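Side-chain contacts in prolyl endopeptidase (Myxococcus xanthus, PDB 2BKL), which probably hydrolyses oligopeptides at the peptide bond after proline and, much less readily, after alanine, as a serine protease of the S9A family: residues A492-G497 against I575-T580; D508-A513 against G540-Q545. All coordinates share one frame; numbering follows the deposited sequence.

Both contacts lie in the alpha/beta-hydrolase part of the chain; contact 1 borders the propeller, where His494 touches Ser250. Of the elements involved, helix 491-495 comes first, followed by helix 503-518, strand 527-532, helix 534-545 and then the short helix 575-578. Contact 1 (492-497 with 575-580) closes the longer loop, with 77 residues between its segments. Contact 2 (508-513 with 540-545) spans 26 residues and falls wholly within that loop, so the two nest and do not cross. Contact 1 joins two short helices near the ligand pocket; contact 2 pairs two longer helices over the mixed sheet. Their centres lie about 18 Å apart and the two contacts do not touch.

Contact 1: A492-G497 against I575-T580; sequences AWHDAG and IPEYGT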
ATOM      1  N   ALA A 492      -4.489  -3.772 -19.006  1.00  6.84           N
ATOM      2  CA  ALA A 492      -5.761  -4.391 -19.270  1.00  8.42           C
ATOM      3  C   ALA A 492      -6.369  -5.009 -18.005  1.00  7.35           C
ATOM      4  O   ALA A 492      -7.573  -5.058 -17.862  1.00  8.66           O
ATOM      5  CB  ALA A 492      -5.577  -5.458 -20.319  1.00 10.28           C
ATOM      6  N   TRP A 493      -5.526  -5.501 -17.111  1.00  5.77           N
ATOM      7  CA  TRP A 493      -5.961  -6.135 -15.849  1.00  5.55           C
ATOM      8  C   TRP A 493      -6.506  -5.059 -14.906  1.00  4.19           C
ATOM      9  O   TRP A 493      -7.568  -5.218 -14.305  1.00  5.06           O
ATOM     10  CB  TRP A 493      -4.801  -6.861 -15.216  1.00  6.01           C
ATOM     11  CG  TRP A 493      -5.172  -7.957 -14.262  1.00  4.90           C
ATOM     12  CD1 TRP A 493      -4.920  -8.005 -12.937  1.00  3.63           C
ATOM     13  CD2 TRP A 493      -5.771  -9.201 -14.606  1.00  5.46           C
ATOM     14  NE1 TRP A 493      -5.370  -9.183 -12.400  1.00  5.09           N
ATOM     15  CE2 TRP A 493      -5.903  -9.935 -13.425  1.00  5.40           C
ATOM     16  CE3 TRP A 493      -6.240  -9.761 -15.808  1.00  5.66           C
ATOM     17  CZ2 TRP A 493      -6.429 -11.203 -13.399  1.00  5.30           C
ATOM     18  CZ3 TRP A 493      -6.776 -11.020 -15.778  1.00  6.37           C
ATOM     19  CH2 TRP A 493      -6.871 -11.721 -14.576  1.00  5.29           C
ATOM     20  N   HIS A 494      -5.794  -3.947 -14.817  1.00  5.04           N
ATOM     21  CA  HIS A 494      -6.175  -2.835 -13.985  1.00  4.10           C
ATOM     22  C   HIS A 494      -7.499  -2.243 -14.511  1.00  5.28           C
ATOM     23  O   HIS A 494      -8.460  -2.059 -13.762  1.00  5.09           O
ATOM     24  CB  HIS A 494      -5.044  -1.773 -13.973  1.00  5.74           C
ATOM     25  CG  HIS A 494      -5.366  -0.538 -13.210  1.00  6.07           C
ATOM     26  ND1 HIS A 494      -4.890   0.696 -13.589  1.00  9.32           N
ATOM     27  CD2 HIS A 494      -6.132  -0.330 -12.114  1.00  7.00           C
ATOM     28  CE1 HIS A 494      -5.348   1.614 -12.753  1.00  8.88           C
ATOM     29  NE2 HIS A 494      -6.105   1.018 -11.842  1.00  8.27           N
ATOM     30  N   ASP A 495      -7.517  -1.940 -15.798  1.00  5.16           N
ATOM     31  CA  ASP A 495      -8.685  -1.282 -16.399  1.00  6.88           C
ATOM     32  C   ASP A 495      -9.949  -2.117 -16.328  1.00  6.64           C
ATOM     33  O   ASP A 495     -11.050  -1.565 -16.195  1.00  6.98           O
ATOM     34  CB  ASP A 495      -8.417  -0.870 -17.847  1.00  7.48           C
ATOM     35  CG  ASP A 495      -7.530   0.352 -17.964  1.00 11.29           C
ATOM     36  OD1 ASP A 495      -7.240   1.031 -16.941  1.00 12.67           O
ATOM     37  OD2 ASP A 495      -7.059   0.660 -19.090  1.00 13.16           O
ATOM     38  N   ALA A 496      -9.816  -3.440 -16.386  1.00  5.48           N
ATOM     39  CA  ALA A 496     -10.983  -4.306 -16.290  1.00  5.65           C
ATOM     40  C   ALA A 496     -11.509  -4.457 -14.863  1.00  7.00           C
ATOM     41  O   ALA A 496     -12.449  -5.234 -14.636  1.00  5.74           O
ATOM     42  CB  ALA A 496     -10.686  -5.663 -16.886  1.00  6.05           C
ATOM     43  N   GLY A 497     -10.949  -3.734 -13.898  1.00  6.22           N
ATOM     44  CA  GLY A 497     -11.430  -3.775 -12.534  1.00  5.66           C
ATOM     45  C   GLY A 497     -11.540  -2.411 -11.907  1.00  6.91           C
ATOM     46  O   GLY A 497     -11.333  -2.278 -10.720  1.00  7.52           O
ATOM     47  N   ILE A 575     -11.146   9.409  -7.177  1.00  5.56           N
ATOM     48  CA  ILE A 575     -12.143   9.544  -8.220  1.00  4.73           C
ATOM     49  C   ILE A 575     -11.703   8.971  -9.586  1.00  4.10           C
ATOM     50  O   ILE A 575     -12.504   8.356 -10.272  1.00  6.45           O
ATOM     51  CB  ILE A 575     -12.622  11.010  -8.307  1.00  5.75           C
ATOM     52  CG1 ILE A 575     -13.524  11.323  -7.085  1.00  5.55           C
ATOM     53  CG2 ILE A 575     -13.365  11.310  -9.626  1.00  6.63           C
ATOM     54  CD1 ILE A 575     -13.912  12.804  -6.920  1.00  5.88           C
ATOM     55  N   PRO A 576     -10.432   9.112  -9.975  1.00  5.89           N
ATOM     56  CA  PRO A 576     -10.003   8.488 -11.233  1.00  5.79           C
ATOM     57  C   PRO A 576     -10.115   6.972 -11.278  1.00  6.70           C
ATOM     58  O   PRO A 576     -10.099   6.382 -12.380  1.00  9.53           O
ATOM     59  CB  PRO A 576      -8.542   8.936 -11.368  1.00  6.72           C
ATOM     60  CG  PRO A 576      -8.502  10.248 -10.615  1.00  7.20           C
ATOM     61  CD  PRO A 576      -9.367   9.956  -9.392  1.00  6.93           C
ATOM     62  N   GLU A 577     -10.186   6.332 -10.110  1.00  6.12           N
ATOM     63  CA  GLU A 577     -10.323   4.880  -9.985  1.00  5.38           C
ATOM     64  C   GLU A 577     -11.778   4.414  -9.853  1.00  6.27           C
ATOM     65  O   GLU A 577     -12.190   3.438 -10.481  1.00  6.17           O
ATOM     66  CB  GLU A 577      -9.510   4.355  -8.788  1.00  6.17           C
ATOM     67  CG  GLU A 577      -9.410   2.842  -8.688  1.00  6.92           C
ATOM     68  CD  GLU A 577      -8.414   2.176  -9.629  1.00  9.03           C
ATOM     69  OE1 GLU A 577      -7.675   2.863 -10.359  1.00  9.33           O
ATOM     70  OE2 GLU A 577      -8.370   0.930  -9.601  1.00  8.11           O
ATOM     71  N   TYR A 578     -12.575   5.107  -9.037  1.00  5.03           N
ATOM     72  CA  TYR A 578     -13.926   4.670  -8.729  1.00  4.68           C
ATOM     73  C   TYR A 578     -15.027   5.452  -9.455  1.00  6.41           C
ATOM     74  O   TYR A 578     -16.118   4.942  -9.649  1.00  6.48           O
ATOM     75  CB  TYR A 578     -14.197   4.860  -7.256  1.00  5.63           C
ATOM     76  CG  TYR A 578     -13.390   4.042  -6.288  1.00  5.60           C
ATOM     77  CD1 TYR A 578     -13.326   2.657  -6.387  1.00  5.87           C
ATOM     78  CD2 TYR A 578     -12.724   4.644  -5.221  1.00  4.71           C
ATOM     79  CE1 TYR A 578     -12.616   1.906  -5.470  1.00  7.36           C
ATOM     80  CE2 TYR A 578     -12.020   3.895  -4.271  1.00  4.85           C
ATOM     81  CZ  TYR A 578     -11.972   2.514  -4.396  1.00  5.39           C
ATOM     82  OH  TYR A 578     -11.274   1.797  -3.455  1.00  6.11           O
ATOM     83  N   GLY A 579     -14.746   6.702  -9.823  1.00  6.18           N
ATOM     84  CA  GLY A 579     -15.751   7.666 -10.282  1.00  6.43           C
ATOM     85  C   GLY A 579     -16.298   8.429  -9.084  1.00  6.69           C
ATOM     86  O   GLY A 579     -15.899   8.200  -7.929  1.00  7.18           O
ATOM     87  N   THR A 580     -17.202   9.366  -9.339  1.00  7.18           N
ATOM     88  CA  THR A 580     -17.820  10.138  -8.274  1.00  7.32           C
ATOM     89  C   THR A 580     -19.327  10.173  -8.449  1.00  8.27           C
ATOM     90  O   THR A 580     -19.833  10.453  -9.541  1.00  7.15           O
ATOM     91  CB  THR A 580     -17.310  11.579  -8.219  1.00  7.35           C
ATOM     92  OG1 THR A 580     -18.152  12.343  -7.337  1.00  8.89           O
ATOM     93  CG2 THR A 580     -17.301  12.270  -9.588  1.00  9.15           C
TER
HETATM   94  O   HOH W   1     -10.620  -0.481  -8.799  1.00 12.10           O
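Two donors grip Glu577 OE2, a bridging water at 2.8 Å and the backbone N of Phe456, while its twin OE1 takes the imidazole of His494. In that direct bond His494 NE2 donates to Glu577 OE1 over 2.8 Å, with a moderately bent N-H...O angle of 152°. The two side chains arrive from opposite directions, and the carboxylate meets the ring at its edge: their planes are only 14° apart, and OE1 receives the proton on its syn lone pair. A bend at chi2 of Glu577 (78°) brings the carboxylate to the NE2 edge of the ring. The water that holds OE2 also donates to Gly497 O at 2.7 Å, so segment 492-497 reaches this carboxylate both through a side chain and, by way of water, through its backbone. With an alanine at His494, OE1 would probably lose its ring donor, leaving the carboxylate held through OE2 alone among these bonds. Phe456 and Tyr578, the residue after Glu577, both line the pocket of the bound benzyloxycarbonyl-Ala-Pro, which places Glu577 in its second shell. With donors on both oxygens, the carboxylate is likely to be stabilised as an anion, and its charge may favour a protonated His494.

Contact 2: D508-A513 against G540-Q545; sequences DFHAAA and GAAMTQ
Helix 534-545, which follows what is probably the nucleophile elbow of this alpha/beta-hydrolase fold, packs against helix 503-518 through Phe509, His510, Ala542 and Gln545. The axes of their segments approach to 10.4 Å and cross at -68°, so the touching surface is confined to a few residues round His510 and Ala542, whose CA atoms are 6.7 Å apart. The small methyl of Ala542 is met from two sides. Phe509 brings a ring edge, CD2 standing 4.1 Å from Ala542 CB, and His510 CE1 lies 4.0 Å from the same methyl carbon. The histidine ring also points its edge at the Ala542 backbone, with CE1 3.5 Å from Ala542 O. Its CG stands anti to the carbonyl carbon (chi1 -63°), which carries the imidazole across to helix 534-545. There His510 NE2 donates to Gln545 OE1 over 3.0 Å in a nearly straight bond (170°), lying in the amide carbonyl plane and on a lone pair, although the two side chains run roughly perpendicular. Both groups have second partners, which should limit their rotation: Tyr550 OH bonds His510 ND1, and Gln503 OE1 bonds Gln545 NE2. Beneath this polar link, Phe509 and Ala542 both rest on Ile529 of strand 527-532, while Phe509 and Ala512 reach Leu450 of adjacent strand 448-451, seating the helix pair against the mixed sheet.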
ATOM      1  N   ASP A 508     -14.626 -11.736  -9.584  1.00  5.16           N
ATOM      2  CA  ASP A 508     -13.415 -12.533  -9.449  1.00  3.79           C
ATOM      3  C   ASP A 508     -13.269 -13.078  -8.042  1.00  5.35           C
ATOM      4  O   ASP A 508     -12.839 -14.199  -7.864  1.00  5.93           O
ATOM      5  CB  ASP A 508     -12.168 -11.721  -9.803  1.00  5.09           C
ATOM      6  CG  ASP A 508     -12.067 -11.350 -11.259  1.00  4.97           C
ATOM      7  OD1 ASP A 508     -12.854 -11.827 -12.119  1.00  5.53           O
ATOM      8  OD2 ASP A 508     -11.200 -10.506 -11.600  1.00  6.63           O
ATOM      9  N   PHE A 509     -13.634 -12.304  -7.021  1.00  4.91           N
ATOM     10  CA  PHE A 509     -13.480 -12.758  -5.636  1.00  4.28           C
ATOM     11  C   PHE A 509     -14.524 -13.794  -5.268  1.00  4.96           C
ATOM     12  O   PHE A 509     -14.185 -14.790  -4.623  1.00  4.22           O
ATOM     13  CB  PHE A 509     -13.571 -11.551  -4.702  1.00  4.61           C
ATOM     14  CG  PHE A 509     -12.934 -11.741  -3.341  1.00  5.53           C
ATOM     15  CD1 PHE A 509     -11.608 -12.084  -3.190  1.00  6.22           C
ATOM     16  CD2 PHE A 509     -13.673 -11.551  -2.200  1.00  6.91           C
ATOM     17  CE1 PHE A 509     -11.023 -12.187  -1.938  1.00  7.08           C
ATOM     18  CE2 PHE A 509     -13.087 -11.660  -0.941  1.00  8.59           C
ATOM     19  CZ  PHE A 509     -11.756 -11.984  -0.825  1.00  7.17           C
ATOM     20  N   HIS A 510     -15.789 -13.562  -5.650  1.00  4.45           N
ATOM     21  CA  HIS A 510     -16.793 -14.596  -5.414  1.00  4.87           C
ATOM     22  C   HIS A 510     -16.343 -15.942  -6.057  1.00  5.27           C
ATOM     23  O   HIS A 510     -16.517 -16.995  -5.464  1.00  5.34           O
ATOM     24  CB  HIS A 510     -18.134 -14.257  -5.997  1.00  4.06           C
ATOM     25  CG  HIS A 510     -18.805 -13.042  -5.428  1.00  5.57           C
ATOM     26  ND1 HIS A 510     -19.036 -12.876  -4.080  1.00  7.52           N
ATOM     27  CD2 HIS A 510     -19.378 -11.981  -6.053  1.00  5.44           C
ATOM     28  CE1 HIS A 510     -19.703 -11.746  -3.901  1.00  6.76           C
ATOM     29  NE2 HIS A 510     -19.906 -11.174  -5.078  1.00  6.37           N
ATOM     30  N   ALA A 511     -15.779 -15.889  -7.259  1.00  4.07           N
ATOM     31  CA  ALA A 511     -15.339 -17.093  -7.955  1.00  4.58           C
ATOM     32  C   ALA A 511     -14.177 -17.761  -7.236  1.00  5.17           C
ATOM     33  O   ALA A 511     -14.068 -18.988  -7.272  1.00  5.01           O
ATOM     34  CB  ALA A 511     -15.002 -16.767  -9.399  1.00  5.17           C
ATOM     35  N   ALA A 512     -13.299 -16.997  -6.587  1.00  4.38           N
ATOM     36  CA  ALA A 512     -12.217 -17.594  -5.785  1.00  5.09           C
ATOM     37  C   ALA A 512     -12.817 -18.375  -4.618  1.00  5.60           C
ATOM     38  O   ALA A 512     -12.373 -19.492  -4.330  1.00  4.65           O
ATOM     39  CB  ALA A 512     -11.286 -16.531  -5.259  1.00  5.14           C
ATOM     40  N   ALA A 513     -13.818 -17.794  -3.961  1.00  5.18           N
ATOM     41  CA  ALA A 513     -14.470 -18.467  -2.858  1.00  6.16           C
ATOM     42  C   ALA A 513     -15.148 -19.736  -3.302  1.00  6.69           C
ATOM     43  O   ALA A 513     -15.079 -20.760  -2.624  1.00  7.13           O
ATOM     44  CB  ALA A 513     -15.479 -17.541  -2.192  1.00  6.38           C
ATOM     45  N   GLY A 540     -16.725  -5.970   1.958  1.00  5.87           N
ATOM     46  CA  GLY A 540     -18.063  -5.453   2.155  1.00  5.79           C
ATOM     47  C   GLY A 540     -19.003  -5.732   1.008  1.00  5.07           C
ATOM     48  O   GLY A 540     -20.180  -6.100   1.222  1.00  5.05           O
ATOM     49  N   ALA A 541     -18.501  -5.595  -0.226  1.00  5.14           N
ATOM     50  CA  ALA A 541     -19.260  -5.921  -1.425  1.00  5.85           C
ATOM     51  C   ALA A 541     -19.536  -7.430  -1.474  1.00  6.44           C
ATOM     52  O   ALA A 541     -20.635  -7.867  -1.744  1.00  6.39           O
ATOM     53  CB  ALA A 541     -18.506  -5.444  -2.659  1.00  7.68           C
ATOM     54  N   ALA A 542     -18.521  -8.214  -1.155  1.00  6.20           N
ATOM     55  CA  ALA A 542     -18.662  -9.663  -1.227  1.00  6.94           C
ATOM     56  C   ALA A 542     -19.751 -10.111  -0.240  1.00  5.37           C
ATOM     57  O   ALA A 542     -20.619 -10.908  -0.602  1.00  6.24           O
ATOM     58  CB  ALA A 542     -17.353 -10.339  -0.934  1.00  6.48           C
ATOM     59  N   MET A 543     -19.731  -9.584   0.993  1.00  6.02           N
ATOM     60  CA  MET A 543     -20.650 -10.078   2.023  1.00  7.46           C
ATOM     61  C   MET A 543     -22.062  -9.586   1.798  1.00  7.54           C
ATOM     62  O   MET A 543     -23.003 -10.247   2.213  1.00  8.53           O
ATOM     63  CB  MET A 543     -20.153  -9.758   3.420  1.00 11.58           C
ATOM     64  CG  MET A 543     -20.379  -8.398   3.894  1.00 12.97           C
ATOM     65  SD  MET A 543     -20.020  -8.211   5.693  1.00 11.01           S
ATOM     66  CE  MET A 543     -21.192  -8.778   6.491  1.00 14.14           C
ATOM     67  N   THR A 544     -22.230  -8.430   1.147  1.00  6.29           N
ATOM     68  CA  THR A 544     -23.574  -7.929   0.862  1.00  6.50           C
ATOM     69  C   THR A 544     -24.178  -8.561  -0.385  1.00  6.98           C
ATOM     70  O   THR A 544     -25.404  -8.702  -0.481  1.00  8.17           O
ATOM     71  CB  THR A 544     -23.619  -6.381   0.764  1.00  5.89           C
ATOM     72  OG1 THR A 544     -22.618  -5.885  -0.119  1.00  6.27           O
ATOM     73  CG2 THR A 544     -23.377  -5.704   2.144  1.00  6.55           C
ATOM     74  N   GLN A 545     -23.344  -8.927  -1.352  1.00  5.62           N
ATOM     75  CA  GLN A 545     -23.819  -9.574  -2.594  1.00  5.94           C
ATOM     76  C   GLN A 545     -24.117 -11.055  -2.469  1.00  6.83           C
ATOM     77  O   GLN A 545     -25.134 -11.536  -2.983  1.00  9.18           O
ATOM     78  CB  GLN A 545     -22.800  -9.356  -3.724  1.00  6.60           C
ATOM     79  CG  GLN A 545     -22.698  -7.897  -4.119  1.00  7.08           C
ATOM     80  CD  GLN A 545     -21.785  -7.629  -5.289  1.00  9.03           C
ATOM     81  OE1 GLN A 545     -21.030  -8.499  -5.735  1.00  8.94           O
ATOM     82  NE2 GLN A 545     -21.838  -6.397  -5.794  1.00 10.03           N
TER